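Local coordinates for sulfate adenylyltransferase (Allochromatium vinosum, PDB 4DNX), which catalyses the transfer of the adenylyl group of ATP to sulfate, giving adenosine 5'-phosphosulfate and diphosphate, in sulfur metabolism, at residues A[38-52]-A[261-273]. Sequence-based numbering, arbitrary orientation. Where two conformers were deposited one is given.
Sequences SQAAGNAVMLGAGYF and MVTGYGFDMLYAG
F267, M46 and F52 form the centre of a buried, largely apolar interface between two domains: helix 38-48 of the PUA-like part meets the C-terminal end of an outermost strand in the parallel, Rossmann-like sheet of the ATP-sulfurylase part. The chains come close where G42 CA lies 4.7 Å from F267 CA. F267 has CG anti to its own N (chi1 -180°), which brings the ring edge, CD1 and CE1, to G42 O and N43 OD1 in the ring plane. N43 OD1 lies 3.4 Å from F267 CE1. F52 turns its edge to one face of this ring in an offset T-shaped pair, planes at 85°. The flexible, bent chain of M46 packs against two aromatics, with M46 CG 3.5 Å from F267 CD1 and SD at the edge of Y265, a Met-aromatic contact. A leucine in place of F267 would probably leave the edge of F52 without its aromatic face and M46 less tightly packed. At the partly exposed margin the contact turns polar: S38 OG donates to the syn lone pair of D268 OD2 (2.6 Å), and one water bridges S38 OG to D268 OD1, another Q39 O to D268 N. Around this contact, helix 274-287 packs L279 against both F52 and F267 and F283 against M46 and Y265, while Y265 also stacks on H227 of neighbouring strand 223-230.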
loop_
_atom_site.group_PDB
_atom_site.type_symbol
_atom_site.label_atom_id
_atom_site.label_comp_id
_atom_site.label_asym_id
_atom_site.label_seq_id
_atom_site.Cartn_x
_atom_site.Cartn_y
_atom_site.Cartn_z
ATOM N N SER A 38 22.646 4.935 -3.198
ATOM C CA SER A 38 21.528 4.150 -2.644
ATOM C C SER A 38 21.236 4.534 -1.172
ATOM O O SER A 38 20.035 4.518 -0.749
ATOM C CB SER A 38 21.810 2.639 -2.832
ATOM O OG SER A 38 20.769 1.812 -2.370
ATOM N N GLN A 39 22.281 4.878 -0.390
ATOM C CA GLN A 39 22.097 5.306 0.996
ATOM C C GLN A 39 21.255 6.594 1.064
ATOM O O GLN A 39 20.274 6.638 1.804
ATOM C CB GLN A 39 23.456 5.470 1.723
ATOM C CG GLN A 39 23.331 6.178 3.069
ATOM C CD GLN A 39 24.681 6.241 3.770
ATOM O OE1 GLN A 39 25.261 7.335 3.971
ATOM N NE2 GLN A 39 25.201 5.071 4.136
ATOM N N ALA A 40 21.610 7.588 0.266
ATOM C CA ALA A 40 20.811 8.811 0.242
ATOM C C ALA A 40 19.390 8.527 -0.259
ATOM O O ALA A 40 18.422 9.185 0.175
ATOM C CB ALA A 40 21.483 9.879 -0.616
ATOM N N ALA A 41 19.249 7.666 -1.277
ATOM C CA ALA A 41 17.900 7.362 -1.792
ATOM C C ALA A 41 17.019 6.731 -0.705
ATOM O O ALA A 41 15.816 7.021 -0.600
ATOM C CB ALA A 41 17.978 6.478 -3.078
ATOM N N GLY A 42 17.591 5.826 0.078
ATOM C CA GLY A 42 16.843 5.198 1.186
ATOM C C GLY A 42 16.472 6.235 2.238
ATOM O O GLY A 42 15.367 6.214 2.804
ATOM N N ASN A 43 17.395 7.147 2.502
ATOM C CA ASN A 43 17.159 8.237 3.460
ATOM C C ASN A 43 15.951 9.036 2.938
ATOM O O ASN A 43 15.034 9.417 3.719
ATOM C CB ASN A 43 18.384 9.187 3.522
ATOM C CG ASN A 43 19.583 8.620 4.325
ATOM O OD1 ASN A 43 19.446 7.671 5.082
ATOM N ND2 ASN A 43 20.747 9.253 4.170
ATOM N N ALA A 44 15.896 9.275 1.622
ATOM C CA ALA A 44 14.801 10.075 1.052
ATOM C C ALA A 44 13.465 9.363 1.112
ATOM O O ALA A 44 12.440 9.974 1.356
ATOM C CB ALA A 44 15.115 10.466 -0.435
ATOM N N VAL A 45 13.488 8.047 0.881
ATOM C CA VAL A 45 12.244 7.253 0.956
ATOM C C VAL A 45 11.725 7.268 2.404
ATOM O O VAL A 45 10.482 7.463 2.606
ATOM C CB VAL A 45 12.459 5.821 0.443
ATOM C CG1 VAL A 45 11.216 4.967 0.741
ATOM C CG2 VAL A 45 12.662 5.831 -1.045
ATOM N N MET A 46 12.635 7.108 3.383
ATOM C CA MET A 46 12.245 7.084 4.820
ATOM C C MET A 46 11.689 8.473 5.210
ATOM O O MET A 46 10.684 8.571 5.937
ATOM C CB MET A 46 13.408 6.667 5.751
ATOM C CG MET A 46 13.865 5.200 5.531
ATOM S SD MET A 46 12.602 4.041 6.183
ATOM C CE MET A 46 13.030 4.049 7.877
ATOM N N LEU A 47 12.332 9.532 4.732
ATOM C CA LEU A 47 11.784 10.882 4.971
ATOM C C LEU A 47 10.398 11.068 4.313
ATOM O O LEU A 47 9.465 11.665 4.918
ATOM C CB LEU A 47 12.770 11.924 4.374
ATOM C CG LEU A 47 13.993 12.188 5.292
ATOM C CD1 LEU A 47 15.069 12.874 4.426
ATOM C CD2 LEU A 47 13.577 13.045 6.482
ATOM N N GLY A 48 10.261 10.634 3.065
ATOM C CA GLY A 48 8.983 10.710 2.323
ATOM C C GLY A 48 7.856 9.986 3.048
ATOM O O GLY A 48 6.736 10.461 3.058
ATOM N N ALA A 49 8.204 8.859 3.674
ATOM C CA ALA A 49 7.194 7.920 4.242
ATOM C C ALA A 49 6.901 8.237 5.704
ATOM O O ALA A 49 6.075 7.553 6.332
ATOM C CB ALA A 49 7.722 6.491 4.106
ATOM N N GLY A 50 7.534 9.280 6.254
ATOM C CA GLY A 50 7.251 9.722 7.640
ATOM C C GLY A 50 8.041 8.983 8.729
ATOM O O GLY A 50 7.928 9.302 9.928
ATOM N N TYR A 51 8.849 8.001 8.344
ATOM C CA TYR A 51 9.639 7.274 9.330
ATOM C C TYR A 51 10.678 8.175 10.042
ATOM O O TYR A 51 11.010 7.945 11.217
ATOM C CB TYR A 51 10.346 6.108 8.665
ATOM C CG TYR A 51 9.410 4.952 8.324
ATOM C CD1 TYR A 51 8.848 4.168 9.348
ATOM C CD2 TYR A 51 9.108 4.635 6.985
ATOM C CE1 TYR A 51 7.986 3.100 9.045
ATOM C CE2 TYR A 51 8.273 3.586 6.636
ATOM C CZ TYR A 51 7.711 2.802 7.692
ATOM O OH TYR A 51 6.904 1.747 7.365
ATOM N N PHE A 52 11.220 9.179 9.330
ATOM C CA PHE A 52 12.230 10.063 9.922
ATOM C C PHE A 52 11.642 11.429 10.279
ATOM O O PHE A 52 12.341 12.443 10.404
ATOM C CB PHE A 52 13.444 10.203 8.984
ATOM C CG PHE A 52 14.282 8.949 8.835
ATOM C CD1 PHE A 52 14.103 7.796 9.634
ATOM C CD2 PHE A 52 15.241 8.919 7.848
ATOM C CE1 PHE A 52 14.920 6.671 9.464
ATOM C CE2 PHE A 52 16.076 7.772 7.649
ATOM C CZ PHE A 52 15.909 6.669 8.427
ATOM N N MET A 261 -0.231 -7.385 12.038
ATOM C CA MET A 261 -0.152 -6.580 10.840
ATOM C C MET A 261 1.151 -6.902 10.127
ATOM O O MET A 261 2.199 -6.720 10.710
ATOM C CB MET A 261 -0.118 -5.101 11.218
ATOM C CG MET A 261 -1.438 -4.472 11.382
ATOM S SD MET A 261 -1.217 -2.775 12.002
ATOM C CE MET A 261 -0.202 -2.083 10.696
ATOM N N VAL A 262 1.066 -7.380 8.884
ATOM C CA VAL A 262 2.261 -7.711 8.068
ATOM C C VAL A 262 2.568 -6.544 7.120
ATOM O O VAL A 262 1.708 -6.127 6.298
ATOM C CB VAL A 262 2.076 -9.025 7.295
ATOM C CG1 VAL A 262 3.321 -9.363 6.453
ATOM C CG2 VAL A 262 1.824 -10.201 8.288
ATOM N N THR A 263 3.773 -6.002 7.258
ATOM C CA THR A 263 4.083 -4.712 6.598
ATOM C C THR A 263 5.543 -4.728 6.254
ATOM O O THR A 263 6.289 -5.637 6.652
ATOM C CB THR A 263 3.903 -3.505 7.553
ATOM O OG1 THR A 263 4.901 -3.545 8.578
ATOM C CG2 THR A 263 2.477 -3.463 8.169
ATOM N N GLY A 264 5.970 -3.682 5.569
ATOM C CA GLY A 264 7.386 -3.571 5.191
ATOM C C GLY A 264 7.835 -2.150 4.936
ATOM O O GLY A 264 7.008 -1.229 4.719
ATOM N N TYR A 265 9.157 -1.961 4.936
ATOM C CA TYR A 265 9.693 -0.640 4.685
ATOM C C TYR A 265 10.986 -0.793 3.895
ATOM O O TYR A 265 11.526 -1.883 3.784
ATOM C CB TYR A 265 9.956 0.091 6.016
ATOM C CG TYR A 265 11.107 -0.484 6.816
ATOM C CD1 TYR A 265 10.991 -1.706 7.460
ATOM C CD2 TYR A 265 12.359 0.166 6.819
ATOM C CE1 TYR A 265 12.038 -2.226 8.158
ATOM C CE2 TYR A 265 13.441 -0.369 7.517
ATOM C CZ TYR A 265 13.262 -1.574 8.158
ATOM O OH TYR A 265 14.307 -2.089 8.881
ATOM N N GLY A 266 11.461 0.330 3.360
ATOM C CA GLY A 266 12.700 0.301 2.546
ATOM C C GLY A 266 13.759 1.274 3.058
ATOM O O GLY A 266 13.506 2.477 3.139
ATOM N N PHE A 267 14.949 0.726 3.375
ATOM C CA PHE A 267 16.062 1.507 3.929
ATOM C C PHE A 267 17.329 0.598 3.932
ATOM O O PHE A 267 17.260 -0.555 4.374
ATOM C CB PHE A 267 15.755 1.899 5.385
ATOM C CG PHE A 267 16.848 2.713 6.049
ATOM C CD1 PHE A 267 17.162 4.006 5.588
ATOM C CD2 PHE A 267 17.543 2.194 7.131
ATOM C CE1 PHE A 267 18.168 4.757 6.227
ATOM C CE2 PHE A 267 18.539 2.932 7.769
ATOM C CZ PHE A 267 18.844 4.241 7.297
ATOM N N ASP A 268 18.463 1.094 3.438
ATOM C CA ASP A 268 19.650 0.216 3.380
ATOM C C ASP A 268 20.196 0.002 4.786
ATOM O O ASP A 268 20.403 0.954 5.528
ATOM C CB ASP A 268 20.735 0.811 2.463
ATOM C CG ASP A 268 20.387 0.696 0.976
ATOM O OD1 ASP A 268 19.469 -0.081 0.609
ATOM O OD2 ASP A 268 21.050 1.372 0.144
ATOM N N MET A 269 20.430 -1.266 5.143
ATOM C CA MET A 269 21.035 -1.583 6.436
ATOM C C MET A 269 22.385 -0.881 6.650
ATOM O O MET A 269 23.230 -0.834 5.729
ATOM C CB MET A 269 21.273 -3.103 6.543
ATOM C CG MET A 269 20.019 -3.961 6.572
ATOM S SD MET A 269 20.453 -5.726 6.258
ATOM C CE MET A 269 21.445 -6.097 7.700
ATOM N N LEU A 270 22.593 -0.357 7.866
ATOM C CA LEU A 270 23.884 0.245 8.231
ATOM C C LEU A 270 24.894 -0.731 8.848
ATOM O O LEU A 270 26.103 -0.447 8.928
ATOM C CB LEU A 270 23.675 1.420 9.201
ATOM C CG LEU A 270 22.755 2.555 8.744
ATOM C CD1 LEU A 270 22.491 3.505 9.880
ATOM C CD2 LEU A 270 23.419 3.337 7.583
ATOM N N TYR A 271 24.394 -1.872 9.311
ATOM C CA TYR A 271 25.207 -2.817 10.071
ATOM C C TYR A 271 25.886 -2.158 11.286
ATOM O O TYR A 271 26.991 -2.539 11.639
ATOM C CB TYR A 271 26.274 -3.489 9.184
ATOM C CG TYR A 271 25.732 -4.218 7.960
ATOM C CD1 TYR A 271 25.336 -5.555 8.033
ATOM C CD2 TYR A 271 25.662 -3.573 6.724
ATOM C CE1 TYR A 271 24.848 -6.229 6.885
ATOM C CE2 TYR A 271 25.170 -4.220 5.595
ATOM C CZ TYR A 271 24.767 -5.537 5.678
ATOM O OH TYR A 271 24.302 -6.152 4.535
ATOM N N ALA A 272 25.206 -1.211 11.931
ATOM C CA ALA A 272 25.819 -0.368 12.976
ATOM C C ALA A 272 25.416 -0.753 14.396
ATOM O O ALA A 272 25.672 -0.016 15.371
ATOM C CB ALA A 272 25.519 1.128 12.678
ATOM N N GLY A 273 24.808 -1.930 14.531
ATOM C CA GLY A 273 24.573 -2.513 15.872
ATOM C C GLY A 273 23.818 -1.561 16.782
ATOM O O GLY A 273 22.737 -1.071 16.388
HETATM O O HOH W 1 18.161 0.145 -1.765
HETATM O O HOH W 2 19.314 3.987 2.970
#